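Local coordinates for BIFUNCTIONAL PROTEIN Proline utilization A (PutA) (Corynebacterium freiburgense, PDB 5UX5), which catalyses the oxidation of proline to glutamate in two steps, using an FAD-dependent proline dehydrogenase and an NAD-dependent aldehyde dehydrogenase carried on one chain, at residues H579-P584 with T912-E917; S918-V923 with D945-R950; T951-E956 with F969-L974. One frame throughout, in Å; residues are numbered along the deposited sequence.

Contact 1 of 3, residues H579-P584 with T912-E917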
loop_
_atom_site.group_PDB
_atom_site.type_symbol
_atom_site.label_atom_id
_atom_site.label_comp_id
_atom_site.label_asym_id
_atom_site.label_seq_id
_atom_site.Cartn_x
_atom_site.Cartn_y
_atom_site.Cartn_z
ATOM N N HIS A 579 32.982 1.089 19.289
ATOM C CA HIS A 579 33.964 0.184 19.862
ATOM C C HIS A 579 34.414 -0.918 18.914
ATOM O O HIS A 579 35.184 -1.792 19.328
ATOM C CB HIS A 579 33.384 -0.394 21.146
ATOM C CG HIS A 579 33.001 0.663 22.129
ATOM N ND1 HIS A 579 33.924 1.280 22.951
ATOM C CD2 HIS A 579 31.812 1.264 22.375
ATOM C CE1 HIS A 579 33.313 2.183 23.694
ATOM N NE2 HIS A 579 32.034 2.205 23.350
ATOM N N SER A 580 34.013 -0.862 17.643
ATOM C CA SER A 580 34.431 -1.807 16.616
ATOM C C SER A 580 34.675 -1.062 15.313
ATOM O O SER A 580 34.183 0.051 15.110
ATOM C CB SER A 580 33.383 -2.887 16.402
ATOM O OG SER A 580 32.083 -2.355 16.589
ATOM N N LYS A 581 35.445 -1.682 14.427
ATOM C CA LYS A 581 35.790 -1.084 13.144
ATOM C C LYS A 581 35.405 -2.028 12.015
ATOM O O LYS A 581 35.680 -3.237 12.075
ATOM C CB LYS A 581 37.296 -0.740 13.052
ATOM C CG LYS A 581 37.679 -0.082 11.720
ATOM C CD LYS A 581 39.159 0.300 11.580
ATOM C CE LYS A 581 40.096 -0.883 11.550
ATOM N NZ LYS A 581 41.500 -0.479 11.242
ATOM N N PHE A 582 34.807 -1.465 10.968
ATOM C CA PHE A 582 34.298 -2.244 9.843
ATOM C C PHE A 582 35.304 -2.233 8.699
ATOM O O PHE A 582 35.938 -1.215 8.426
ATOM C CB PHE A 582 32.948 -1.688 9.387
ATOM C CG PHE A 582 32.372 -2.343 8.172
ATOM C CD1 PHE A 582 31.759 -3.601 8.262
ATOM C CD2 PHE A 582 32.374 -1.682 6.946
ATOM C CE1 PHE A 582 31.178 -4.201 7.151
ATOM C CE2 PHE A 582 31.802 -2.277 5.828
ATOM C CZ PHE A 582 31.198 -3.544 5.940
ATOM N N THR A 583 35.485 -3.387 8.069
ATOM C CA THR A 583 36.317 -3.510 6.875
ATOM C C THR A 583 35.483 -4.170 5.790
ATOM O O THR A 583 35.106 -5.351 5.941
ATOM C CB THR A 583 37.578 -4.316 7.169
ATOM O OG1 THR A 583 38.309 -3.645 8.202
ATOM C CG2 THR A 583 38.448 -4.446 5.916
ATOM N N PRO A 584 35.175 -3.468 4.705
ATOM C CA PRO A 584 34.309 -4.049 3.670
ATOM C C PRO A 584 34.969 -5.179 2.905
ATOM O O PRO A 584 36.194 -5.267 2.787
ATOM C CB PRO A 584 34.029 -2.872 2.732
ATOM C CG PRO A 584 35.193 -1.916 2.949
ATOM C CD PRO A 584 35.505 -2.058 4.434
ATOM N N THR A 912 33.559 -7.329 7.492
ATOM C CA THR A 912 33.917 -7.977 8.744
ATOM C C THR A 912 34.200 -6.910 9.780
ATOM O O THR A 912 34.663 -5.825 9.435
ATOM C CB THR A 912 35.131 -8.873 8.566
ATOM O OG1 THR A 912 36.132 -8.168 7.820
ATOM C CG2 THR A 912 34.732 -10.151 7.819
ATOM N N TRP A 913 33.916 -7.223 11.046
ATOM C CA TRP A 913 34.118 -6.298 12.155
ATOM C C TRP A 913 35.190 -6.818 13.105
ATOM O O TRP A 913 35.345 -8.030 13.296
ATOM C CB TRP A 913 32.816 -6.067 12.937
ATOM C CG TRP A 913 31.778 -5.295 12.181
ATOM C CD1 TRP A 913 30.919 -5.781 11.250
ATOM C CD2 TRP A 913 31.504 -3.887 12.279
ATOM N NE1 TRP A 913 30.115 -4.775 10.762
ATOM C CE2 TRP A 913 30.456 -3.601 11.372
ATOM C CE3 TRP A 913 32.051 -2.841 13.033
ATOM C CZ2 TRP A 913 29.950 -2.311 11.194
ATOM C CZ3 TRP A 913 31.536 -1.564 12.869
ATOM C CH2 TRP A 913 30.498 -1.311 11.958
ATOM N N GLU A 914 35.917 -5.882 13.717
ATOM C CA GLU A 914 36.939 -6.216 14.697
ATOM C C GLU A 914 36.833 -5.296 15.900
ATOM O O GLU A 914 36.508 -4.117 15.761
ATOM C CB GLU A 914 38.343 -6.101 14.100
ATOM C CG GLU A 914 38.753 -4.686 13.670
ATOM C CD GLU A 914 40.158 -4.628 13.060
ATOM O OE1 GLU A 914 41.041 -5.412 13.473
ATOM O OE2 GLU A 914 40.382 -3.808 12.151
ATOM N N ASP A 915 37.117 -5.831 17.085
ATOM C CA ASP A 915 37.239 -4.967 18.257
ATOM C C ASP A 915 38.385 -3.962 18.071
ATOM O O ASP A 915 39.406 -4.262 17.444
ATOM C CB ASP A 915 37.468 -5.815 19.514
ATOM C CG ASP A 915 36.196 -6.444 20.054
ATOM O OD1 ASP A 915 35.160 -5.762 20.099
ATOM O OD2 ASP A 915 36.216 -7.628 20.435
ATOM N N ILE A 916 38.195 -2.746 18.586
ATOM C CA ILE A 916 39.262 -1.753 18.671
ATOM C C ILE A 916 39.455 -1.347 20.129
ATOM O O ILE A 916 38.652 -1.667 21.002
ATOM C CB ILE A 916 39.013 -0.504 17.796
ATOM C CG1 ILE A 916 37.768 0.268 18.222
ATOM C CG2 ILE A 916 38.982 -0.851 16.319
ATOM C CD1 ILE A 916 37.445 1.420 17.244
ATOM N N GLU A 917 40.569 -0.669 20.391
ATOM C CA GLU A 917 40.816 -0.114 21.716
ATOM C C GLU A 917 39.993 1.150 21.888
ATOM O O GLU A 917 39.977 2.026 21.012
ATOM C CB GLU A 917 42.290 0.172 21.910
ATOM C CG GLU A 917 43.159 -1.024 21.613
ATOM C CD GLU A 917 44.495 -0.943 22.316
ATOM O OE1 GLU A 917 45.091 -2.018 22.573
ATOM O OE2 GLU A 917 44.934 0.197 22.625
#

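Contact 2 of 3, residues S918-V923 with D945-R950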
loop_
_atom_site.group_PDB
_atom_site.type_symbol
_atom_site.label_atom_id
_atom_site.label_comp_id
_atom_site.label_asym_id
_atom_site.label_seq_id
_atom_site.Cartn_x
_atom_site.Cartn_y
_atom_site.Cartn_z
ATOM N N SER A 918 39.268 1.222 22.995
ATOM C CA SER A 918 38.427 2.377 23.252
ATOM C C SER A 918 38.183 2.452 24.742
ATOM O O SER A 918 38.348 1.469 25.466
ATOM C CB SER A 918 37.100 2.282 22.495
ATOM O OG SER A 918 36.343 1.176 22.969
ATOM N N ASP A 919 37.752 3.610 25.197
ATOM C CA ASP A 919 37.412 3.728 26.596
ATOM C C ASP A 919 35.912 3.573 26.731
ATOM O O ASP A 919 35.144 4.217 26.012
ATOM C CB ASP A 919 37.910 5.040 27.194
ATOM C CG ASP A 919 39.276 4.885 27.874
ATOM O OD1 ASP A 919 39.336 4.249 28.955
ATOM O OD2 ASP A 919 40.278 5.402 27.334
ATOM N N VAL A 920 35.511 2.663 27.607
ATOM C CA VAL A 920 34.113 2.373 27.883
ATOM C C VAL A 920 33.562 3.421 28.841
ATOM O O VAL A 920 34.243 3.799 29.803
ATOM C CB VAL A 920 33.968 0.961 28.464
ATOM C CG1 VAL A 920 32.527 0.702 28.879
ATOM C CG2 VAL A 920 34.420 -0.049 27.451
ATOM N N PRO A 921 32.360 3.937 28.615
ATOM C CA PRO A 921 31.775 4.876 29.579
ATOM C C PRO A 921 31.309 4.149 30.834
ATOM O O PRO A 921 31.235 2.919 30.897
ATOM C CB PRO A 921 30.594 5.474 28.824
ATOM C CG PRO A 921 30.192 4.393 27.868
ATOM C CD PRO A 921 31.466 3.671 27.480
ATOM N N SER A 922 31.015 4.930 31.864
ATOM C CA SER A 922 30.477 4.365 33.097
ATOM C C SER A 922 28.989 4.050 32.910
ATOM O O SER A 922 28.166 4.966 32.811
ATOM C CB SER A 922 30.728 5.320 34.257
ATOM O OG SER A 922 32.128 5.506 34.448
ATOM N N VAL A 923 28.638 2.756 32.875
ATOM C CA VAL A 923 27.244 2.303 32.878
ATOM C C VAL A 923 27.117 1.189 33.903
ATOM O O VAL A 923 28.035 0.384 34.070
ATOM C CB VAL A 923 26.735 1.794 31.501
ATOM C CG1 VAL A 923 26.647 2.924 30.468
ATOM C CG2 VAL A 923 27.560 0.629 30.994
ATOM N N ASP A 945 27.652 -4.858 25.870
ATOM C CA ASP A 945 26.320 -5.435 25.722
ATOM C C ASP A 945 25.272 -4.536 26.359
ATOM O O ASP A 945 24.224 -4.260 25.768
ATOM C CB ASP A 945 26.273 -6.838 26.330
ATOM C CG ASP A 945 27.005 -7.886 25.474
ATOM O OD1 ASP A 945 27.362 -7.584 24.315
ATOM O OD2 ASP A 945 27.218 -9.028 25.955
ATOM N N GLU A 946 25.541 -4.057 27.568
ATOM C CA GLU A 946 24.602 -3.154 28.224
ATOM C C GLU A 946 24.334 -1.921 27.369
ATOM O O GLU A 946 23.179 -1.544 27.162
ATOM C CB GLU A 946 25.139 -2.754 29.593
ATOM C CG GLU A 946 24.215 -1.860 30.387
ATOM C CD GLU A 946 22.916 -2.521 30.788
ATOM O OE1 GLU A 946 21.949 -1.774 31.044
ATOM O OE2 GLU A 946 22.859 -3.769 30.862
ATOM N N ILE A 947 25.393 -1.281 26.859
ATOM C CA ILE A 947 25.222 -0.049 26.082
ATOM C C ILE A 947 24.482 -0.330 24.785
ATOM O O ILE A 947 23.597 0.437 24.377
ATOM C CB ILE A 947 26.575 0.625 25.803
ATOM C CG1 ILE A 947 27.242 1.058 27.072
ATOM C CG2 ILE A 947 26.421 1.777 24.850
ATOM C CD1 ILE A 947 28.640 1.454 26.771
ATOM N N ALA A 948 24.856 -1.402 24.097
ATOM C CA ALA A 948 24.138 -1.767 22.878
ATOM C C ALA A 948 22.678 -2.068 23.187
ATOM O O ALA A 948 21.785 -1.660 22.445
ATOM C CB ALA A 948 24.814 -2.963 22.202
ATOM N N TRP A 949 22.411 -2.719 24.314
ATOM C CA TRP A 949 21.029 -3.018 24.651
ATOM C C TRP A 949 20.245 -1.736 24.910
ATOM O O TRP A 949 19.110 -1.603 24.446
ATOM C CB TRP A 949 20.977 -3.966 25.852
ATOM C CG TRP A 949 19.701 -4.750 25.938
ATOM C CD1 TRP A 949 18.619 -4.473 26.715
ATOM C CD2 TRP A 949 19.358 -5.911 25.175
ATOM N NE1 TRP A 949 17.641 -5.389 26.506
ATOM C CE2 TRP A 949 18.062 -6.290 25.562
ATOM C CE3 TRP A 949 20.026 -6.671 24.204
ATOM C CZ2 TRP A 949 17.412 -7.402 25.018
ATOM C CZ3 TRP A 949 19.377 -7.786 23.664
ATOM C CH2 TRP A 949 18.085 -8.133 24.077
ATOM N N ARG A 950 20.851 -0.766 25.608
ATOM C CA ARG A 950 20.183 0.512 25.851
ATOM C C ARG A 950 19.985 1.314 24.571
ATOM O O ARG A 950 18.989 2.035 24.433
ATOM C CB ARG A 950 20.969 1.357 26.842
ATOM C CG ARG A 950 21.052 0.807 28.229
ATOM C CD ARG A 950 21.788 1.773 29.098
ATOM N NE ARG A 950 22.089 1.177 30.383
ATOM C CZ ARG A 950 22.707 1.812 31.372
ATOM N NH1 ARG A 950 23.075 3.072 31.232
ATOM N NH2 ARG A 950 22.954 1.185 32.504
#

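Contact 3 of 3, residues T951-E956 with F969-L974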
loop_
_atom_site.group_PDB
_atom_site.type_symbol
_atom_site.label_atom_id
_atom_site.label_comp_id
_atom_site.label_asym_id
_atom_site.label_seq_id
_atom_site.Cartn_x
_atom_site.Cartn_y
_atom_site.Cartn_z
ATOM N N THR A 951 20.942 1.241 23.645
ATOM C CA THR A 951 20.929 2.106 22.472
ATOM C C THR A 951 19.973 1.598 21.403
ATOM O O THR A 951 19.182 2.370 20.849
ATOM C CB THR A 951 22.334 2.196 21.888
ATOM O OG1 THR A 951 23.153 3.003 22.750
ATOM C CG2 THR A 951 22.270 2.835 20.496
ATOM N N GLU A 952 20.021 0.292 21.136
ATOM C CA GLU A 952 19.395 -0.322 19.978
ATOM C C GLU A 952 18.506 -1.515 20.360
ATOM O O GLU A 952 17.274 -1.454 20.222
ATOM C CB GLU A 952 20.499 -0.750 18.997
ATOM C CG GLU A 952 20.001 -1.324 17.658
ATOM C CD GLU A 952 19.580 -0.235 16.702
ATOM O OE1 GLU A 952 19.503 0.934 17.148
ATOM O OE2 GLU A 952 19.304 -0.532 15.520
ATOM N N PHE A 953 19.113 -2.585 20.896
ATOM C CA PHE A 953 18.461 -3.896 20.863
ATOM C C PHE A 953 17.237 -3.987 21.769
ATOM O O PHE A 953 16.330 -4.768 21.487
ATOM C CB PHE A 953 19.480 -4.982 21.207
ATOM C CG PHE A 953 20.645 -5.028 20.260
ATOM C CD1 PHE A 953 20.425 -5.065 18.887
ATOM C CD2 PHE A 953 21.950 -5.030 20.731
ATOM C CE1 PHE A 953 21.478 -5.095 18.006
ATOM C CE2 PHE A 953 23.016 -5.067 19.868
ATOM C CZ PHE A 953 22.788 -5.098 18.501
ATOM N N GLY A 954 17.207 -3.254 22.865
ATOM C CA GLY A 954 16.101 -3.261 23.783
ATOM C C GLY A 954 15.007 -2.288 23.448
ATOM O O GLY A 954 14.079 -2.123 24.242
ATOM N N VAL A 955 15.103 -1.594 22.324
ATOM C CA VAL A 955 14.137 -0.565 21.953
ATOM C C VAL A 955 13.291 -1.032 20.772
ATOM O O VAL A 955 13.804 -1.619 19.810
ATOM C CB VAL A 955 14.822 0.766 21.601
ATOM C CG1 VAL A 955 13.769 1.814 21.388
ATOM C CG2 VAL A 955 15.809 1.178 22.699
ATOM N N GLU A 956 11.992 -0.743 20.844
ATOM C CA GLU A 956 11.115 -0.798 19.684
ATOM C C GLU A 956 11.158 0.574 19.019
ATOM O O GLU A 956 10.780 1.571 19.630
ATOM C CB GLU A 956 9.689 -1.157 20.086
ATOM C CG GLU A 956 9.588 -2.413 20.898
ATOM C CD GLU A 956 8.292 -3.157 20.685
ATOM O OE1 GLU A 956 8.235 -4.365 21.039
ATOM O OE2 GLU A 956 7.341 -2.558 20.125
ATOM N N PHE A 969 10.519 -1.307 14.376
ATOM C CA PHE A 969 11.694 -2.128 14.093
ATOM C C PHE A 969 12.244 -2.607 15.427
ATOM O O PHE A 969 12.649 -1.792 16.263
ATOM C CB PHE A 969 12.757 -1.337 13.334
ATOM C CG PHE A 969 13.974 -2.136 13.006
ATOM C CD1 PHE A 969 13.969 -3.012 11.936
ATOM C CD2 PHE A 969 15.130 -2.034 13.783
ATOM C CE1 PHE A 969 15.092 -3.775 11.649
ATOM C CE2 PHE A 969 16.254 -2.797 13.501
ATOM C CZ PHE A 969 16.234 -3.676 12.442
ATOM N N ARG A 970 12.244 -3.916 15.638
ATOM C CA ARG A 970 12.613 -4.449 16.927
ATOM C C ARG A 970 13.403 -5.729 16.742
ATOM O O ARG A 970 13.393 -6.356 15.674
ATOM C CB ARG A 970 11.387 -4.699 17.835
ATOM C CG ARG A 970 10.418 -5.744 17.352
ATOM C CD ARG A 970 9.211 -5.860 18.285
ATOM N NE ARG A 970 8.389 -7.028 17.978
ATOM C CZ ARG A 970 7.446 -7.515 18.780
ATOM N NH1 ARG A 970 7.218 -6.950 19.959
ATOM N NH2 ARG A 970 6.735 -8.574 18.413
ATOM N N TYR A 971 14.069 -6.123 17.827
ATOM C CA TYR A 971 14.837 -7.350 17.851
ATOM C C TYR A 971 14.119 -8.374 18.715
ATOM O O TYR A 971 13.652 -8.045 19.805
ATOM C CB TYR A 971 16.244 -7.071 18.369
ATOM C CG TYR A 971 17.024 -6.087 17.519
ATOM C CD1 TYR A 971 16.877 -4.718 17.693
ATOM C CD2 TYR A 971 17.877 -6.534 16.495
ATOM C CE1 TYR A 971 17.601 -3.808 16.916
ATOM C CE2 TYR A 971 18.592 -5.632 15.702
ATOM C CZ TYR A 971 18.445 -4.274 15.927
ATOM O OH TYR A 971 19.148 -3.377 15.179
ATOM N N ARG A 972 14.002 -9.602 18.218
ATOM C CA ARG A 972 13.426 -10.728 18.973
ATOM C C ARG A 972 14.515 -11.731 19.343
ATOM O O ARG A 972 15.473 -11.922 18.583
ATOM C CB ARG A 972 12.348 -11.490 18.187
ATOM C CG ARG A 972 11.232 -10.652 17.664
ATOM C CD ARG A 972 10.527 -9.998 18.813
ATOM N NE ARG A 972 9.593 -10.886 19.475
ATOM C CZ ARG A 972 8.943 -10.555 20.582
ATOM N NH1 ARG A 972 9.165 -9.360 21.109
ATOM N NH2 ARG A 972 8.068 -11.396 21.135
ATOM N N PRO A 973 14.375 -12.437 20.462
ATOM C CA PRO A 973 15.447 -13.345 20.888
ATOM C C PRO A 973 15.523 -14.557 19.979
ATOM O O PRO A 973 14.493 -15.123 19.603
ATOM C CB PRO A 973 15.031 -13.740 22.307
ATOM C CG PRO A 973 13.569 -13.666 22.274
ATOM C CD PRO A 973 13.228 -12.493 21.380
ATOM N N LEU A 974 16.754 -14.906 19.579
ATOM C CA LEU A 974 17.032 -16.213 18.981
ATOM C C LEU A 974 16.975 -17.287 20.060
ATOM O O LEU A 974 17.641 -17.168 21.082
ATOM C CB LEU A 974 18.396 -16.214 18.318
ATOM C CG LEU A 974 18.875 -17.518 17.682
ATOM C CD1 LEU A 974 18.284 -17.651 16.311
ATOM C CD2 LEU A 974 20.412 -17.583 17.619
#

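Contact 1 of 3, residues H579-P584 with T912-E917
Four backbone hydrogen bonds join strand 580-591 to strand 911-915 as antiparallel neighbours. Thr583 and Thr912 form one hydrogen-bonded pair, with Thr583 N at 2.9 Å from Thr912 O and Thr912 N at 3.0 Å from Thr583 O. Lys581 and Glu914 form the next: Lys581 N donates a hydrogen bond to Glu914 O (3.0 Å) and Glu914 N donates one back to Lys581 O (3.1 Å). Past the last strand residue, Ile916 N still meets His579 O at 3.2 Å, almost straight at the hydrogen (170°) but from above the carbonyl plane. On the face shared by Lys581 and Glu914 the two side chains lie side by side and point the same way, and their opposite charges make a long salt bridge, Lys581 NZ to Glu914 OE2 at 3.6 Å. Such long, charged side chains suit this exposed face. Ile916 continues the row, laying CG2 against Lys581 CB at 3.7 Å.

The other face carries Phe582 and Trp913, a non-hydrogen-bonded pair. Phe582 CB sits over the Trp913 six-membered ring, 3.5 Å from its centroid, in a CH-pi contact. The two rings cross obliquely, planes at 48°, and Leu574 of helix 550-574 packs on both. Trp913 NE1 is held by Ala908 O. Near the loop end of the ladder, Ser580 OG bonds Asp1047, and the Asp915 carboxylate takes backbone N-H groups of Ala1046 and Asp1047. The chemistry is therefore two-faced: a charged pair on one side of the ladder, an aromatic pair on the other.

Contact 2 of 3, residues S918-V923 with D945-R950
Apolar contact carries this meeting of an irregular segment, 918-923, with residues 945-950 of helix 936-953; no hydrogen bond crosses between the two. Ile947 takes the largest part on the helix side. With CG1 anti to the carbonyl carbon (chi1 -63°) and the chain extended beyond it (chi2 169°), Ile947 CD1 reaches out from the helix and meets the Pro921 ring tip to tip, 3.5 Å from Pro921 CG and 3.7 Å from Pro921 CD. Val923 comes across the same side chain at about a right angle, its CG1 lying 3.9 Å from Ile947 CG1. Val920 adds a looser touch of CG1 on Ile947 CD1 at 4.5 Å. Branched and cyclic residues suit the loop here, since short, stiff apolar groups can meet the helix without long chains to be ordered.

The charged side chains pair among helix residues rather than with the loop. Arg950 runs extended, and its NE donates to Glu946 OE1 at 3.0 Å in a salt bridge; the bond uses the anti lone pair of Glu946 OE1, which lies close to the guanidinium plane of Arg950. Arg950 NH2 adds a weak bond to the same oxygen. Glu946 OE2 pairs with Arg996 of helix 984-997, so two arginines grip the carboxylate and probably keep it ionised.

Between the two kinds of contact lies Val923, whose CB sits over one face of the guanidinium, with CG1 3.7 Å from Arg950 NH1. Glu946 and Arg950 form an i to i+4 ion pair, a classic feature of helix surfaces, here flanking an isoleucine that receives the loop folded back onto helix 936-953.

Contact 3 of 3, residues T951-E956 with F969-L974
Tyr971 leaves strand 965-980 toward the end of helix 936-953, and its path defines the contact. Its CB lies 3.9 Å from Phe953 O. With CG anti to the carbonyl carbon (chi1 -61°), the ring lies against the end of the helix, so that Tyr971 CD1 meets Phe953 CA at 3.6 Å. Farther along, Tyr971 CE1 rests on Glu952 CG at 3.5 Å, while Tyr971 CZ is 3.6 Å from Phe953 CD1. That phenylalanine atom stands above the centre of the tyrosine ring: the edge of Phe953 faces Tyr971 in a T-shaped pair, planes at 88°. At the tip, Tyr971 OH donates to the anti lone pair of Glu952 OE2 at 2.9 Å, and it also bonds Asn905 ND2. Tyrosine suits the place because its ring packs against buried Phe953 while its hydroxyl donates to one oxygen of the buried Glu952 carboxylate.

A second link joins the exposed Glu956 to the buried Arg970. The side chains lie alongside each other, and Arg970 NH1 reaches Glu956 OE1 at 3.0 Å in a fairly straight hydrogen bond (161°) that is part of a salt bridge; Gln1059 of strand 1056-1064 holds Arg970 NE. The end of helix 936-953, a wider pi-type turn, thus packs on strand 965-980 beside its antiparallel neighbour 1056-1064, probably within the C-terminal domain of this class 3B PutA and away from both ligand pockets.

In the fold
Contact 1 joins a mid-chain strand to the region that carries on into contacts 2 and 3, and the contacts close in series along the chain. The centres of contacts 1 and 2 lie about 16 Å apart, as do those of contacts 2 and 3. Contact 1 hands over to contact 2 through a probable hydrogen bond between His579 ND1 and Ser918 OG. Contacts 2 and 3 share helix 936-953, where Ala948 O and Trp949 O probably accept from Phe953 N and Gly954 N. Contacts 1 and 3 do not touch; their nearest atoms are about 9 Å apart. No residue of the three belongs to the FAD or NAD pocket, although strand 580-591 of contact 1 runs on to residue 591, where the NAD-pocket residues begin.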